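Local atomic coordinates of ribose-phosphate pyrophosphokinase (Mycobacterium smegmatis, PDB entry 5MP7), a protein that probably makes phosphoribosyl pyrophosphate (PRPP) by transferring the pyrophosphoryl group of ATP to the 1-hydroxyl of ribose 5-phosphate, with magnesium as cofactor. Residues E186-S191 with I227-M232; T160-E165 with T297-A302. One frame throughout, in Å; residues are numbered along the deposited sequence.

Contact 1: residues E186-S191 with I227-M232; sequences EKWADS and ILTDDM
Trp188 lays one face of its indole over the side chain of Thr229, joining helix 182-191 to strand 225-230 of the mixed sheet. Thr229 OG1 stands 3.2 Å above the ring plane, offset toward the rim, and comes closest to Trp188 CZ2, at 3.3 Å. Behind it Thr229 CB sits almost on the normal of the six-membered ring, 4.1 Å from its centroid and only 9° off that normal, a CH-pi contact. The threonine presents its hydroxyl to the indole because OG1 lies anti to the backbone N (chi1 -174°). Two residues earlier in the strand, Ile227 CG2 meets Trp188 CZ3 obliquely at 4.3 Å, while the end of the isoleucine chain leads elsewhere. Gln156 and Thr160 of helix 156-167 also touch the indole. Asp230, the next residue after Thr229, is predicted to bind ribose 5-phosphate; the bond to its CB points away from 186-191, and its side chain makes no contact with that helix segment. The contact is buried, yet the hydroxyl facing the indole is not left without a polar partner: Thr229 OG1 is hydrogen-bonded to Arg181 NH2, which satisfies the oxygen and probably helps fix its rotation against the aromatic face.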
ATOM      1  N   GLU A 186      62.172  47.439  12.850  1.00 42.06           N
ATOM      2  CA  GLU A 186      63.413  48.064  13.301  1.00 42.36           C
ATOM      3  C   GLU A 186      64.596  47.116  13.178  1.00 39.26           C
ATOM      4  O   GLU A 186      65.663  47.521  12.762  1.00 40.03           O
ATOM      5  CB  GLU A 186      63.270  48.547  14.752  1.00 48.02           C
ATOM      6  CG  GLU A 186      64.287  49.601  15.204  1.00 49.41           C
ATOM      7  CD  GLU A 186      64.051  50.069  16.648  1.00 51.51           C
ATOM      8  OE1 GLU A 186      63.903  51.305  16.892  1.00 49.36           O
ATOM      9  OE2 GLU A 186      63.991  49.182  17.554  1.00 54.27           O
ATOM     10  N   LYS A 187      64.402  45.852  13.530  1.00 41.24           N
ATOM     11  CA  LYS A 187      65.450  44.821  13.358  1.00 44.49           C
ATOM     12  C   LYS A 187      65.856  44.625  11.885  1.00 39.87           C
ATOM     13  O   LYS A 187      67.020  44.469  11.577  1.00 35.32           O
ATOM     14  CB  LYS A 187      65.012  43.463  13.941  1.00 49.97           C
ATOM     15  CG  LYS A 187      64.881  43.407  15.470  1.00 55.74           C
ATOM     16  CD  LYS A 187      64.740  41.973  16.019  1.00 58.19           C
ATOM     17  CE  LYS A 187      65.974  41.222  16.425  1.00 64.47           C
ATOM     18  NZ  LYS A 187      67.097  41.987  16.994  1.00 66.68           N
ATOM     19  N   TRP A 188      64.888  44.666  10.990  1.00 36.89           N
ATOM     20  CA  TRP A 188      65.160  44.522   9.572  1.00 37.67           C
ATOM     21  C   TRP A 188      65.961  45.697   9.049  1.00 33.93           C
ATOM     22  O   TRP A 188      66.855  45.531   8.238  1.00 30.54           O
ATOM     23  CB  TRP A 188      63.851  44.423   8.781  1.00 38.94           C
ATOM     24  CG  TRP A 188      63.237  43.094   8.825  1.00 40.15           C
ATOM     25  CD1 TRP A 188      63.032  42.337   9.913  1.00 43.98           C
ATOM     26  CD2 TRP A 188      62.699  42.383   7.730  1.00 42.17           C
ATOM     27  NE1 TRP A 188      62.402  41.172   9.572  1.00 47.63           N
ATOM     28  CE2 TRP A 188      62.186  41.182   8.223  1.00 45.24           C
ATOM     29  CE3 TRP A 188      62.616  42.642   6.366  1.00 49.55           C
ATOM     30  CZ2 TRP A 188      61.596  40.225   7.402  1.00 48.70           C
ATOM     31  CZ3 TRP A 188      62.050  41.695   5.543  1.00 50.76           C
ATOM     32  CH2 TRP A 188      61.542  40.500   6.063  1.00 51.47           C
ATOM     33  N   ALA A 189      65.577  46.900   9.452  1.00 32.88           N
ATOM     34  CA  ALA A 189      66.270  48.113   8.999  1.00 32.78           C
ATOM     35  C   ALA A 189      67.737  48.052   9.388  1.00 36.87           C
ATOM     36  O   ALA A 189      68.595  48.435   8.596  1.00 40.51           O
ATOM     37  CB  ALA A 189      65.620  49.342   9.569  1.00 31.79           C
ATOM     38  N   ASP A 190      68.027  47.532  10.578  1.00 40.95           N
ATOM     39  CA  ASP A 190      69.422  47.324  11.024  1.00 48.04           C
ATOM     40  C   ASP A 190      70.156  46.303  10.123  1.00 47.00           C
ATOM     41  O   ASP A 190      71.270  46.544   9.680  1.00 42.82           O
ATOM     42  CB  ASP A 190      69.492  46.888  12.511  1.00 55.75           C
ATOM     43  CG  ASP A 190      69.148  48.028  13.509  1.00 68.90           C
ATOM     44  OD1 ASP A 190      69.310  49.212  13.153  1.00 79.36           O
ATOM     45  OD2 ASP A 190      68.726  47.761  14.666  1.00 68.52           O
ATOM     46  N   SER A 191      69.491  45.187   9.824  1.00 50.32           N
ATOM     47  CA  SER A 191      70.023  44.129   8.932  1.00 53.60           C
ATOM     48  C   SER A 191      70.285  44.615   7.505  1.00 52.28           C
ATOM     49  O   SER A 191      71.163  44.091   6.836  1.00 52.70           O
ATOM     50  CB  SER A 191      69.025  42.976   8.822  1.00 54.12           C
ATOM     51  OG  SER A 191      67.879  43.442   8.114  1.00 76.09           O
ATOM     52  N   ILE A 227      60.105  48.421   1.797  1.00 35.33           N
ATOM     53  CA  ILE A 227      60.046  47.039   2.197  1.00 34.62           C
ATOM     54  C   ILE A 227      58.951  46.923   3.260  1.00 36.47           C
ATOM     55  O   ILE A 227      59.171  47.271   4.416  1.00 34.37           O
ATOM     56  CB  ILE A 227      61.371  46.564   2.824  1.00 35.87           C
ATOM     57  CG1 ILE A 227      62.598  47.053   2.046  1.00 40.23           C
ATOM     58  CG2 ILE A 227      61.393  45.056   2.938  1.00 35.97           C
ATOM     59  CD1 ILE A 227      62.700  46.599   0.610  1.00 45.31           C
ATOM     60  N   LEU A 228      57.780  46.443   2.857  1.00 35.64           N
ATOM     61  CA  LEU A 228      56.653  46.238   3.748  1.00 33.75           C
ATOM     62  C   LEU A 228      56.791  44.881   4.391  1.00 38.04           C
ATOM     63  O   LEU A 228      56.740  43.855   3.718  1.00 38.66           O
ATOM     64  CB  LEU A 228      55.378  46.245   2.948  1.00 35.81           C
ATOM     65  CG  LEU A 228      54.020  46.592   3.501  1.00 38.10           C
ATOM     66  CD1 LEU A 228      54.085  47.635   4.585  1.00 41.09           C
ATOM     67  CD2 LEU A 228      53.157  47.047   2.337  1.00 39.50           C
ATOM     68  N   THR A 229      56.981  44.845   5.700  1.00 44.19           N
ATOM     69  CA  THR A 229      57.303  43.592   6.376  1.00 44.47           C
ATOM     70  C   THR A 229      56.190  43.189   7.353  1.00 42.83           C
ATOM     71  O   THR A 229      55.728  43.988   8.138  1.00 41.78           O
ATOM     72  CB  THR A 229      58.708  43.649   7.032  1.00 45.59           C
ATOM     73  OG1 THR A 229      59.036  42.366   7.554  1.00 54.82           O
ATOM     74  CG2 THR A 229      58.771  44.657   8.134  1.00 47.41           C
ATOM     75  N   ASP A 230      55.766  41.936   7.282  1.00 42.85           N
ATOM     76  CA  ASP A 230      54.801  41.399   8.224  1.00 45.21           C
ATOM     77  C   ASP A 230      55.155  39.959   8.601  1.00 43.27           C
ATOM     78  O   ASP A 230      55.935  39.308   7.941  1.00 40.94           O
ATOM     79  CB  ASP A 230      53.377  41.488   7.646  1.00 53.09           C
ATOM     80  CG  ASP A 230      52.305  41.836   8.728  1.00 61.38           C
ATOM     81  OD1 ASP A 230      52.643  41.881   9.926  1.00 62.02           O
ATOM     82  OD2 ASP A 230      51.117  42.112   8.386  1.00 62.04           O
ATOM     83  N   ASP A 231      54.625  39.481   9.709  1.00 42.94           N
ATOM     84  CA  ASP A 231      54.765  38.084  10.098  1.00 43.06           C
ATOM     85  C   ASP A 231      54.057  37.131   9.161  1.00 40.37           C
ATOM     86  O   ASP A 231      54.626  36.096   8.780  1.00 39.09           O
ATOM     87  CB  ASP A 231      54.334  37.882  11.563  1.00 50.73           C
ATOM     88  CG  ASP A 231      52.855  38.225  11.821  1.00 60.28           C
ATOM     89  OD1 ASP A 231      52.265  39.031  11.057  1.00 64.86           O
ATOM     90  OD2 ASP A 231      52.283  37.725  12.817  1.00 69.35           O
ATOM     91  N   MET A 232      52.847  37.486   8.751  1.00 38.69           N
ATOM     92  CA  MET A 232      52.055  36.639   7.877  1.00 44.86           C
ATOM     93  C   MET A 232      51.195  37.469   6.955  1.00 42.63           C
ATOM     94  O   MET A 232      50.917  38.617   7.243  1.00 45.34           O
ATOM     95  CB  MET A 232      51.168  35.720   8.708  1.00 46.33           C
ATOM     96  CG  MET A 232      50.000  36.413   9.372  1.00 52.77           C
ATOM     97  SD  MET A 232      48.880  35.257  10.150  1.00 60.66           S
ATOM     98  CE  MET A 232      49.849  34.726  11.585  1.00 55.82           C
TER

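Contact 2: residues T160-E165 with T297-A302; sequences TGYIGE and TVLSIA
Tyr162 reaches from helix 156-167 to the edge strand 296-299 and runs its phenol past two residues, Leu299 beside the root of the side chain and Thr297 at its hydroxyl end. With CG anti to the backbone N (chi1 172°), the ring extends from the helix toward the strand. Tyrosine and leucine cross at a slant: Leu299 CD1 lies 4.1 Å from Tyr162 CB, and Leu299 CD2 lies 4.0 Å from Tyr162 CD2, so the two methyls of the fork take the methylene and the near part of the ring respectively. Thr297 instead approaches Tyr162 from the opposite direction. Its methyl CG2 is 3.8 Å from Tyr162 OH and 4.0 Å from Tyr162 CZ, approaching the ring obliquely.

The two hydroxyls do not bond to each other, since Tyr162 OH and Thr297 OG1 are 3.8 Å apart. Both are instead hydrogen-bonded to Glu278 OE2 on the adjacent strand 278-282, and this shared carboxylate oxygen ties the helix side chain to the edge strand through a third residue. Ile280 of the same strand touches both Tyr162 and Leu299, extending the apolar part of the contact, and the ring of His166 meets that of Tyr162 with the planes at about 60°. Beyond the strand, Ser300 OG accepts a bond from Ala302 N at 3.2 Å, with an N-H...O angle of 162°, and caps the start of helix 302-314.

The contact lies at the surface and away from the predicted substrate and metal sites. It is an alpha/beta layer contact, a helix laid on one side of a largely parallel sheet, here at its outermost strand, in the second of the two PRTase-like domains of the class I PRPP synthetase fold.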
ATOM      1  N   THR A 160      66.053  38.884   4.520  1.00 30.70           N
ATOM      2  CA  THR A 160      66.838  40.102   4.290  1.00 31.67           C
ATOM      3  C   THR A 160      68.037  39.809   3.446  1.00 31.94           C
ATOM      4  O   THR A 160      68.459  40.655   2.706  1.00 36.19           O
ATOM      5  CB  THR A 160      67.285  40.831   5.602  1.00 32.24           C
ATOM      6  OG1 THR A 160      68.032  39.959   6.447  1.00 32.01           O
ATOM      7  CG2 THR A 160      66.060  41.322   6.375  1.00 34.28           C
ATOM      8  N   GLY A 161      68.601  38.616   3.567  1.00 34.67           N
ATOM      9  CA  GLY A 161      69.667  38.167   2.680  1.00 34.82           C
ATOM     10  C   GLY A 161      69.227  38.189   1.222  1.00 35.19           C
ATOM     11  O   GLY A 161      69.955  38.638   0.355  1.00 37.94           O
ATOM     12  N   TYR A 162      68.015  37.733   0.950  1.00 34.85           N
ATOM     13  CA  TYR A 162      67.484  37.736  -0.417  1.00 33.52           C
ATOM     14  C   TYR A 162      67.238  39.173  -0.891  1.00 34.94           C
ATOM     15  O   TYR A 162      67.587  39.530  -2.010  1.00 36.72           O
ATOM     16  CB  TYR A 162      66.221  36.909  -0.494  1.00 30.94           C
ATOM     17  CG  TYR A 162      65.502  36.996  -1.805  1.00 31.29           C
ATOM     18  CD1 TYR A 162      64.545  37.972  -2.015  1.00 33.39           C
ATOM     19  CD2 TYR A 162      65.740  36.076  -2.821  1.00 31.43           C
ATOM     20  CE1 TYR A 162      63.865  38.062  -3.217  1.00 33.06           C
ATOM     21  CE2 TYR A 162      65.055  36.144  -4.021  1.00 31.26           C
ATOM     22  CZ  TYR A 162      64.119  37.143  -4.196  1.00 33.58           C
ATOM     23  OH  TYR A 162      63.434  37.249  -5.365  1.00 35.85           O
ATOM     24  N   ILE A 163      66.624  39.984  -0.049  1.00 34.58           N
ATOM     25  CA  ILE A 163      66.368  41.386  -0.382  1.00 34.62           C
ATOM     26  C   ILE A 163      67.662  42.172  -0.573  1.00 37.48           C
ATOM     27  O   ILE A 163      67.748  42.988  -1.481  1.00 43.55           O
ATOM     28  CB  ILE A 163      65.486  42.062   0.682  1.00 34.11           C
ATOM     29  CG1 ILE A 163      64.065  41.503   0.580  1.00 33.86           C
ATOM     30  CG2 ILE A 163      65.435  43.568   0.504  1.00 33.02           C
ATOM     31  CD1 ILE A 163      63.182  41.843   1.748  1.00 33.51           C
ATOM     32  N   GLY A 164      68.669  41.908   0.250  1.00 38.57           N
ATOM     33  CA  GLY A 164      70.014  42.459   0.048  1.00 40.40           C
ATOM     34  C   GLY A 164      70.668  42.084  -1.271  1.00 42.02           C
ATOM     35  O   GLY A 164      71.237  42.942  -1.895  1.00 47.54           O
ATOM     36  N   GLU A 165      70.556  40.821  -1.720  1.00 48.42           N
ATOM     37  CA  GLU A 165      71.074  40.366  -3.045  1.00 49.56           C
ATOM     38  C   GLU A 165      70.398  41.099  -4.243  1.00 48.68           C
ATOM     39  O   GLU A 165      71.063  41.384  -5.230  1.00 47.98           O
ATOM     40  CB  GLU A 165      70.890  38.841  -3.307  1.00 56.29           C
ATOM     41  CG  GLU A 165      71.558  37.794  -2.400  1.00 67.08           C
ATOM     42  CD  GLU A 165      71.164  36.299  -2.717  1.00 74.37           C
ATOM     43  OE1 GLU A 165      70.719  35.963  -3.861  1.00 60.69           O
ATOM     44  OE2 GLU A 165      71.329  35.417  -1.820  1.00 74.84           O
ATOM     45  N   THR A 297      57.418  35.029  -4.745  1.00 27.50           N
ATOM     46  CA  THR A 297      58.653  34.269  -4.617  1.00 30.57           C
ATOM     47  C   THR A 297      58.609  33.485  -3.325  1.00 28.79           C
ATOM     48  O   THR A 297      58.237  34.026  -2.303  1.00 25.86           O
ATOM     49  CB  THR A 297      59.833  35.215  -4.538  1.00 33.85           C
ATOM     50  OG1 THR A 297      59.861  35.989  -5.752  1.00 38.54           O
ATOM     51  CG2 THR A 297      61.139  34.459  -4.345  1.00 34.20           C
ATOM     52  N   VAL A 298      58.934  32.199  -3.386  1.00 28.55           N
ATOM     53  CA  VAL A 298      58.886  31.328  -2.218  1.00 28.98           C
ATOM     54  C   VAL A 298      60.256  30.834  -1.907  1.00 27.45           C
ATOM     55  O   VAL A 298      60.901  30.239  -2.763  1.00 28.44           O
ATOM     56  CB  VAL A 298      57.944  30.132  -2.431  1.00 31.08           C
ATOM     57  CG1 VAL A 298      57.873  29.279  -1.191  1.00 31.48           C
ATOM     58  CG2 VAL A 298      56.544  30.651  -2.754  1.00 34.78           C
ATOM     59  N   LEU A 299      60.711  31.087  -0.689  1.00 27.47           N
ATOM     60  CA  LEU A 299      62.032  30.591  -0.266  1.00 27.69           C
ATOM     61  C   LEU A 299      61.819  29.425   0.650  1.00 27.73           C
ATOM     62  O   LEU A 299      60.810  29.374   1.349  1.00 31.30           O
ATOM     63  CB  LEU A 299      62.819  31.665   0.440  1.00 28.16           C
ATOM     64  CG  LEU A 299      62.949  32.984  -0.328  1.00 31.60           C
ATOM     65  CD1 LEU A 299      63.567  34.020   0.599  1.00 31.18           C
ATOM     66  CD2 LEU A 299      63.789  32.852  -1.611  1.00 31.92           C
ATOM     67  N   SER A 300      62.730  28.463   0.632  1.00 24.82           N
ATOM     68  CA  SER A 300      62.555  27.282   1.429  1.00 27.42           C
ATOM     69  C   SER A 300      63.001  27.508   2.869  1.00 26.95           C
ATOM     70  O   SER A 300      64.076  28.013   3.087  1.00 27.78           O
ATOM     71  CB  SER A 300      63.354  26.106   0.864  1.00 29.17           C
ATOM     72  OG  SER A 300      62.954  24.901   1.540  1.00 33.38           O
ATOM     73  N   ILE A 301      62.185  27.078   3.816  1.00 27.92           N
ATOM     74  CA  ILE A 301      62.558  27.036   5.222  1.00 32.70           C
ATOM     75  C   ILE A 301      63.250  25.704   5.611  1.00 31.87           C
ATOM     76  O   ILE A 301      63.654  25.539   6.748  1.00 35.27           O
ATOM     77  CB  ILE A 301      61.305  27.290   6.108  1.00 33.99           C
ATOM     78  CG1 ILE A 301      61.712  27.949   7.410  1.00 38.94           C
ATOM     79  CG2 ILE A 301      60.471  26.038   6.370  1.00 32.57           C
ATOM     80  CD1 ILE A 301      61.855  29.448   7.259  1.00 44.90           C
ATOM     81  N   ALA A 302      63.368  24.765   4.684  1.00 29.33           N
ATOM     82  CA  ALA A 302      63.855  23.452   5.001  1.00 28.89           C
ATOM     83  C   ALA A 302      65.256  23.424   5.567  1.00 29.48           C
ATOM     84  O   ALA A 302      65.495  22.675   6.526  1.00 27.63           O
ATOM     85  CB  ALA A 302      63.751  22.525   3.812  1.00 28.93           C
TER

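How the contacts relate
From the N terminus, the chain first completes the five-stranded parallel sheet, ending with strand 150-153, and then enters helix 156-167, the first partner of contact 2. Helix 182-191 and strand 225-230 follow, and contact 1 closes this shorter loop. Strand 296-299, the last strand of the chain, closes contact 2, so contact 1 is nested inside its loop. Both contacts reach the same mixed sheet, contact 1 at an inner strand and contact 2 at its edge, with centres 13 Å apart. They also touch: between the helices Thr160 CG2 packs 3.7 Å from Trp188 CE3, and from helix to strand Ile163 CD1 lies 3.9 Å from Ile227 CG2.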